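Local coordinates for D-alanyl-D-alanine carboxypeptidase (Vibrio cholerae, PDB 5TR7), which probably removes the terminal D-alanine from peptidoglycan precursor peptides, as a penicillin-binding serine carboxypeptidase of the S11 family, at residues 237-240 / 241-244; 33-36 / 37-40; 122-125 / 126-129; 175-179 / 180-184. All coordinates share one frame; numbering follows the deposited sequence.

Interaction 1: residues 237-240 / 241-244; sequences KAES and KKLL
Lys242 and Glu239, three residues apart on one helix, illustrate how a lysine can travel back along a turn to reach an acid. Lys242 CB sits 3.7 Å from the backbone O of Glu239, and Lys242 CG lies 3.6 Å from the backbone O of Ala238, so the chain's base rests on the preceding turn. Lys242 CD is then 3.9 Å from both OE1 and OE2 of Glu239, and CE closes on OE1. At the tip, Lys242 NZ forms a salt bridge of 2.7 Å with Glu239 OE1, reached from the syn side and 17° out of the carboxylate plane. The two side chains run alongside each other. Glu239 shortens its course by bending at chi2 (-56°), while Lys242 stays extended beyond CG. Glu239 OE2 accepts a hydrogen bond from Ala7 N, which, with the salt bridge on OE1, helps fix the rotation of the carboxylate. On the sheet side, Ser240, Leu243 and Leu244 pack against strand 221-230. Backbone bonds such as Leu243 N to Glu239 O (2.9 Å) complete an i to i+4 ladder, with an i to i+3 salt bridge, on the amphipathic helix 233-251, packed against the five-stranded antiparallel sheet.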
# COMPACT_ATOMS: atom_id res chain seq x y z
N LYS A 237 -1.55 5.61 -14.24
CA LYS A 237 -2.73 6.42 -13.98
C LYS A 237 -3.84 6.14 -14.98
O LYS A 237 -4.96 5.84 -14.58
CB LYS A 237 -2.44 7.90 -14.01
CG LYS A 237 -1.77 8.43 -12.76
CD LYS A 237 -1.67 9.97 -12.74
CE LYS A 237 -0.49 10.50 -13.53
NZ LYS A 237 -0.39 11.98 -13.32
N ALA A 238 -3.53 6.25 -16.28
CA ALA A 238 -4.56 6.05 -17.29
C ALA A 238 -5.22 4.69 -17.26
O ALA A 238 -6.42 4.60 -17.31
CB ALA A 238 -4.02 6.31 -18.67
N GLU A 239 -4.47 3.62 -17.08
CA GLU A 239 -5.07 2.32 -17.12
C GLU A 239 -5.93 2.12 -15.88
O GLU A 239 -6.99 1.50 -15.96
CB GLU A 239 -4.01 1.23 -17.26
CG GLU A 239 -3.15 1.38 -18.53
CD GLU A 239 -3.93 1.43 -19.84
OE1 GLU A 239 -3.96 2.48 -20.50
OE2 GLU A 239 -4.62 0.47 -20.15
N SER A 240 -5.52 2.67 -14.75
CA SER A 240 -6.34 2.54 -13.54
C SER A 240 -7.63 3.32 -13.68
O SER A 240 -8.69 2.84 -13.28
CB SER A 240 -5.55 3.03 -12.31
OG SER A 240 -4.49 2.12 -12.11
N LYS A 241 -7.53 4.50 -14.31
CA LYS A 241 -8.72 5.34 -14.53
C LYS A 241 -9.68 4.59 -15.46
O LYS A 241 -10.86 4.54 -15.16
CB LYS A 241 -8.38 6.76 -15.06
CG LYS A 241 -9.52 7.71 -15.00
CD LYS A 241 -9.26 9.08 -15.62
CE LYS A 241 -10.41 10.04 -15.23
NZ LYS A 241 -10.24 11.42 -15.75
N LYS A 242 -9.16 3.91 -16.50
CA LYS A 242 -10.04 3.17 -17.43
C LYS A 242 -10.71 2.05 -16.67
O LYS A 242 -11.89 1.85 -16.78
CB LYS A 242 -9.33 2.50 -18.60
CG LYS A 242 -8.80 3.40 -19.66
CD LYS A 242 -7.85 2.67 -20.61
CE LYS A 242 -7.20 3.73 -21.49
NZ LYS A 242 -5.94 3.27 -22.12
N LEU A 243 -9.92 1.30 -15.94
CA LEU A 243 -10.44 0.20 -15.20
C LEU A 243 -11.54 0.66 -14.30
O LEU A 243 -12.57 0.08 -14.28
CB LEU A 243 -9.33 -0.46 -14.42
CG LEU A 243 -9.51 -1.90 -14.03
CD1 LEU A 243 -10.10 -2.73 -15.14
CD2 LEU A 243 -8.20 -2.48 -13.57
N LEU A 244 -11.31 1.73 -13.57
CA LEU A 244 -12.31 2.24 -12.63
C LEU A 244 -13.56 2.76 -13.35
O LEU A 244 -14.68 2.46 -12.90
CB LEU A 244 -11.73 3.34 -11.73
CG LEU A 244 -10.72 2.89 -10.68
CD1 LEU A 244 -9.93 4.08 -10.15
CD2 LEU A 244 -11.36 2.16 -9.53

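Interaction 2: residues 33-36 / 37-40; sequences PASL and TKMM
Ser35 and Lys38 meet at their polar ends over one helical turn, the lysine chain passing alongside the serine carbonyl before its tip curls back to the hydroxyl. CB and CG of Lys38 each lie 3.3 Å from Ser35 O; the chain then runs extended until a bend at chi4 (75°) swings NZ round to donate to Ser35 OG at 2.8 Å. The serine meets it with OG opposite its own backbone N across the CA-CB bond (chi1 -167°). Further hydrogen bonds from Lys38 NZ to Asn100 OD1 and His139 O hold NZ in place. This is the SxxK motif of penicillin-binding proteins and serine beta-lactamases, at the start of helix 37-50: Ser35 is the predicted acyl-ester nucleophile, Lys38 the predicted proton acceptor, and Ser98 and Lys201 stand close by.

The Thr37 hydroxyl bonds back to the turn. Its OG1 and N both donate to Ala34 O, at 2.8 and 2.7 Å; the hydroxyl lies in the carbonyl plane and the amide is tilted 31° from it, so two bonds from one residue grip a single oxygen. Pro33 crosses this threonine obliquely, CG standing 3.5 Å from Thr37 OG1. Leu36 and Met39 meet only loosely, CB of the leucine 4.3 Å from CE of the methionine, and both side chains reach strands 196-205 and 209-218 as well as helix 150-163. The i to i+3 backbone bonds Thr37 N to Ala34 O, Lys38 N to Ser35 O and Met39 N to Leu36 O mark a tight, 3-10-like start.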
# COMPACT_ATOMS: atom_id res chain seq x y z
N PRO A 33 5.46 -7.97 -4.92
CA PRO A 33 4.62 -6.77 -4.70
C PRO A 33 5.34 -5.48 -4.38
O PRO A 33 4.77 -4.37 -4.50
CB PRO A 33 3.76 -7.17 -3.51
CG PRO A 33 4.64 -8.06 -2.72
CD PRO A 33 5.40 -8.85 -3.75
N ALA A 34 6.58 -5.64 -3.97
CA ALA A 34 7.46 -4.53 -3.69
C ALA A 34 6.83 -3.57 -2.72
O ALA A 34 6.23 -3.96 -1.73
CB ALA A 34 7.89 -3.84 -5.00
N SER A 35 6.86 -2.31 -3.05
CA SER A 35 6.41 -1.29 -2.11
C SER A 35 4.90 -1.42 -1.76
O SER A 35 4.42 -0.79 -0.80
CB SER A 35 6.85 0.04 -2.67
OG SER A 35 6.74 1.06 -1.76
N LEU A 36 4.16 -2.26 -2.47
CA LEU A 36 2.75 -2.43 -2.13
C LEU A 36 2.67 -3.21 -0.81
O LEU A 36 1.65 -3.18 -0.13
CB LEU A 36 1.96 -3.14 -3.23
CG LEU A 36 1.88 -2.39 -4.52
CD1 LEU A 36 1.15 -3.32 -5.45
CD2 LEU A 36 1.17 -1.02 -4.39
N THR A 37 3.79 -3.87 -0.47
CA THR A 37 3.91 -4.56 0.83
C THR A 37 3.61 -3.58 2.00
O THR A 37 3.16 -3.98 3.06
CB THR A 37 5.36 -5.07 0.99
OG1 THR A 37 5.62 -6.07 -0.00
CG2 THR A 37 5.61 -5.69 2.35
N LYS A 38 3.82 -2.29 1.74
CA LYS A 38 3.57 -1.26 2.76
C LYS A 38 2.13 -1.17 3.15
O LYS A 38 1.80 -0.73 4.26
CB LYS A 38 4.13 0.07 2.37
CG LYS A 38 5.66 0.03 2.18
CD LYS A 38 6.28 1.39 1.87
CE LYS A 38 7.80 1.34 1.79
NZ LYS A 38 8.27 0.71 0.54
N MET A 39 1.24 -1.61 2.26
CA MET A 39 -0.17 -1.66 2.64
C MET A 39 -0.37 -2.65 3.79
O MET A 39 -1.19 -2.41 4.72
CB MET A 39 -1.05 -2.10 1.48
CG MET A 39 -1.19 -1.02 0.37
SD MET A 39 -2.43 -1.46 -0.80
CE MET A 39 -2.00 -3.01 -1.49
N MET A 40 0.38 -3.75 3.76
CA MET A 40 0.19 -4.76 4.83
C MET A 40 0.78 -4.20 6.12
O MET A 40 0.24 -4.37 7.19
CB MET A 40 0.78 -6.13 4.47
CG MET A 40 0.61 -7.13 5.66
SD MET A 40 -1.13 -7.44 6.18
CE MET A 40 -1.40 -8.42 4.68

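Interaction 3: residues 122-125 / 126-129; sequences NAWA and SSLG
The carbonyl oxygen of Trp124 is gripped by two donors from the following turn. Leu128 N reaches it at 2.9 Å, nearly along the C=O axis although with a bent N-H (135°), and the hydroxyl of Ser127 donates to the same Trp124 O from OG at 3.0 Å, tilted from the carbonyl plane. The serine can do this because OG is placed between its backbone N and carbonyl carbon (chi1 76°), which brings it back within bonding distance of the preceding turn. There it also comes within 3.5 Å of Trp124 CE3, approaching the benzo part of the indole obliquely. Leu128 CG lies beyond the same oxygen, 3.3 Å from Trp124 O, while Leu128 N makes a second, weak bond to Ala125 O.

These contacts belong to the C-terminal end of helix 114-127, which closes in a Schellman motif. Gly129 adopts positive phi (85°), and its N donates to Ser126 O at 3.0 Å; a beta carbon there would collide with Leu128 O, so the position suits glycine.

One turn earlier, Ser126 N and Ser127 N continue the regular helical bonding to Asn122 O and Ala123 O, and CB of Ser126 rests 3.4 Å from Asn122 O. The amide of Asn122 looks elsewhere, its OD1 accepting from Phe135 N. Trp124 makes a T-shaped stack with Tyr43 of helix 37-50, against which Leu128 also packs, and Leu128 reaches helix 150-163 too.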
# COMPACT_ATOMS: atom_id res chain seq x y z
N ASN A 122 2.00 -11.90 8.17
CA ASN A 122 1.46 -13.14 7.57
C ASN A 122 0.28 -13.68 8.31
O ASN A 122 -0.57 -14.35 7.70
CB ASN A 122 2.56 -14.23 7.46
CG ASN A 122 3.67 -13.82 6.48
OD1 ASN A 122 3.40 -13.42 5.32
ND2 ASN A 122 4.93 -13.88 6.94
N ALA A 123 0.20 -13.50 9.62
CA ALA A 123 -0.99 -13.99 10.33
C ALA A 123 -2.19 -13.14 9.87
O ALA A 123 -3.26 -13.66 9.57
CB ALA A 123 -0.83 -13.90 11.84
N TRP A 124 -2.00 -11.83 9.73
CA TRP A 124 -3.12 -11.02 9.21
C TRP A 124 -3.48 -11.35 7.77
O TRP A 124 -4.66 -11.44 7.41
CB TRP A 124 -2.91 -9.54 9.36
CG TRP A 124 -3.21 -9.04 10.74
CD1 TRP A 124 -2.30 -8.68 11.69
CD2 TRP A 124 -4.50 -8.83 11.33
NE1 TRP A 124 -2.94 -8.29 12.82
CE2 TRP A 124 -4.29 -8.32 12.61
CE3 TRP A 124 -5.83 -9.03 10.89
CZ2 TRP A 124 -5.36 -8.02 13.50
CZ3 TRP A 124 -6.89 -8.71 11.77
CH2 TRP A 124 -6.63 -8.22 13.04
N ALA A 125 -2.47 -11.59 6.95
CA ALA A 125 -2.69 -11.91 5.54
C ALA A 125 -3.55 -13.17 5.46
O ALA A 125 -4.53 -13.27 4.69
CB ALA A 125 -1.36 -12.15 4.84
N SER A 126 -3.23 -14.12 6.32
CA SER A 126 -4.00 -15.35 6.32
C SER A 126 -5.47 -15.12 6.75
O SER A 126 -6.40 -15.58 6.11
CB SER A 126 -3.34 -16.33 7.25
OG SER A 126 -4.04 -17.48 7.16
N SER A 127 -5.69 -14.36 7.80
CA SER A 127 -7.04 -14.13 8.28
C SER A 127 -7.83 -13.26 7.30
O SER A 127 -9.05 -13.17 7.39
CB SER A 127 -6.97 -13.55 9.68
OG SER A 127 -6.61 -12.22 9.61
N LEU A 128 -7.15 -12.55 6.40
CA LEU A 128 -7.85 -11.78 5.40
C LEU A 128 -8.13 -12.62 4.14
O LEU A 128 -8.77 -12.10 3.26
CB LEU A 128 -7.06 -10.56 4.99
CG LEU A 128 -6.87 -9.46 6.06
CD1 LEU A 128 -5.93 -8.36 5.61
CD2 LEU A 128 -8.17 -8.89 6.59
N GLY A 129 -7.68 -13.88 4.02
CA GLY A 129 -7.95 -14.65 2.78
C GLY A 129 -6.95 -14.42 1.63
O GLY A 129 -7.18 -14.75 0.49

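Interaction 4: residues 175-179 / 180-184; sequences KFTYN and GITQY
Matching first torsions on Thr177 and Thr182 (chi1 -58° and -64°) set each hydroxyl beside its own backbone N, and from there the two groups converge. Their OG1 atoms, Thr177 to Thr182, are 2.6 Å apart in a hydrogen bond whose donor could be either residue. The side chains cross as they meet, over a non-hydrogen-bonded pair. On the same face, at the far end of the strands, Lys175 and Tyr184 run alongside each other: the lysine carbon CD lies 3.4 Å from Tyr184 CE2, approaching the ring obliquely, so the aliphatic part of the lysine packs along the phenol.

The other face carries Phe176, Tyr178, Ile181 and Gln183. Between the strands, Phe176 and Gln183 exchange a pair of backbone bonds, Gln183 N to Phe176 O at 2.9 Å being the straighter of the two. Gln183 turns its NE2 to Lys76 O, and Phe176 packs on helix 87-95, which joins this face to the rest of the domain. Within the turn, Asn179 CB stands 3.6 Å above one face of the Tyr178 ring, offset toward its rim. Ile181 N returns to Tyr178 O at 3.0 Å, closing the reversal. Positive phi at Asn179 and Gly180 completes the pattern, a two-residue type I' turn joining the antiparallel strands of a surface beta hairpin.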
# COMPACT_ATOMS: atom_id res chain seq x y z
N LYS A 175 0.81 15.04 0.46
CA LYS A 175 2.21 15.27 0.76
C LYS A 175 2.49 15.23 2.22
O LYS A 175 1.60 15.26 3.03
CB LYS A 175 2.62 16.63 0.25
CG LYS A 175 1.93 17.82 0.90
CD LYS A 175 2.16 19.00 -0.12
CE LYS A 175 1.59 20.31 0.32
NZ LYS A 175 2.44 20.92 1.38
N PHE A 176 3.77 15.16 2.53
CA PHE A 176 4.19 15.12 3.90
C PHE A 176 5.60 15.60 3.94
O PHE A 176 6.42 15.24 3.10
CB PHE A 176 4.15 13.71 4.45
CG PHE A 176 4.51 13.61 5.87
CD1 PHE A 176 3.73 14.23 6.84
CD2 PHE A 176 5.57 12.79 6.28
CE1 PHE A 176 4.07 14.11 8.18
CE2 PHE A 176 5.88 12.64 7.62
CZ PHE A 176 5.16 13.31 8.57
N THR A 177 5.85 16.43 4.94
CA THR A 177 7.12 16.99 5.25
C THR A 177 7.68 16.41 6.59
O THR A 177 7.00 16.39 7.61
CB THR A 177 6.97 18.50 5.41
OG1 THR A 177 6.45 19.00 4.20
CG2 THR A 177 8.33 19.18 5.73
N TYR A 178 8.94 15.99 6.54
CA TYR A 178 9.68 15.56 7.71
C TYR A 178 11.11 16.09 7.59
O TYR A 178 11.78 15.94 6.55
CB TYR A 178 9.67 14.04 7.93
CG TYR A 178 10.50 13.69 9.13
CD1 TYR A 178 10.06 14.01 10.43
CD2 TYR A 178 11.73 13.10 8.98
CE1 TYR A 178 10.85 13.72 11.55
CE2 TYR A 178 12.53 12.83 10.07
CZ TYR A 178 12.07 13.12 11.35
OH TYR A 178 12.90 12.84 12.37
N ASN A 179 11.54 16.78 8.65
CA ASN A 179 12.84 17.31 8.76
C ASN A 179 13.17 18.27 7.58
O ASN A 179 14.27 18.35 7.13
CB ASN A 179 13.82 16.13 8.82
CG ASN A 179 15.07 16.46 9.60
OD1 ASN A 179 15.06 17.24 10.52
ND2 ASN A 179 16.12 15.85 9.27
N GLY A 180 12.20 19.04 7.15
CA GLY A 180 12.39 20.03 6.10
C GLY A 180 12.47 19.44 4.72
O GLY A 180 12.85 20.13 3.80
N ILE A 181 12.11 18.18 4.61
CA ILE A 181 12.05 17.44 3.35
C ILE A 181 10.59 17.08 3.04
O ILE A 181 9.96 16.32 3.80
CB ILE A 181 12.91 16.18 3.40
CG1 ILE A 181 14.38 16.62 3.67
CG2 ILE A 181 12.81 15.40 2.08
CD1 ILE A 181 15.33 15.48 3.94
N THR A 182 10.05 17.69 1.96
CA THR A 182 8.68 17.50 1.53
C THR A 182 8.65 16.51 0.40
O THR A 182 9.40 16.65 -0.55
CB THR A 182 8.04 18.81 1.07
OG1 THR A 182 7.95 19.69 2.17
CG2 THR A 182 6.59 18.61 0.57
N GLN A 183 7.79 15.48 0.51
CA GLN A 183 7.66 14.47 -0.53
C GLN A 183 6.17 14.34 -0.82
O GLN A 183 5.33 14.48 0.07
CB GLN A 183 8.27 13.15 -0.08
CG GLN A 183 9.63 13.36 0.55
CD GLN A 183 10.46 12.09 0.76
OE1 GLN A 183 10.69 11.38 -0.18
NE2 GLN A 183 11.02 11.89 1.97
N TYR A 184 5.87 14.13 -2.08
CA TYR A 184 4.53 13.96 -2.57
C TYR A 184 4.08 12.53 -2.66
O TYR A 184 4.82 11.64 -2.93
CB TYR A 184 4.35 14.62 -3.97
CG TYR A 184 4.36 16.10 -3.80
CD1 TYR A 184 5.57 16.79 -3.78
CD2 TYR A 184 3.19 16.81 -3.48
CE1 TYR A 184 5.62 18.16 -3.53
CE2 TYR A 184 3.22 18.17 -3.23
CZ TYR A 184 4.44 18.84 -3.26
OH TYR A 184 4.45 20.18 -3.00

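How the interactions relate
Along the chain the order is interaction 2, interaction 3, interaction 4, interaction 1. Interaction 2, the predicted active-site turn, lies buried with its centre about 5 Å from the chain's centre, while the others lie farther out, interactions 3 and 4 at the surface. It touches interaction 3 directly: Met40 CE is 3.7 Å from Ala125 CB, so the end of helix 114-127 packs on the helix that carries Lys38 and directly follows Ser35. Interactions 1 and 4 touch neither each other nor interaction 2, their centres about 20 and 21 Å from its centre. Helix 233-251 backs the five-stranded sheet, whereas the hairpin lies across the chain's centre from interaction 3, about 32 Å between centres.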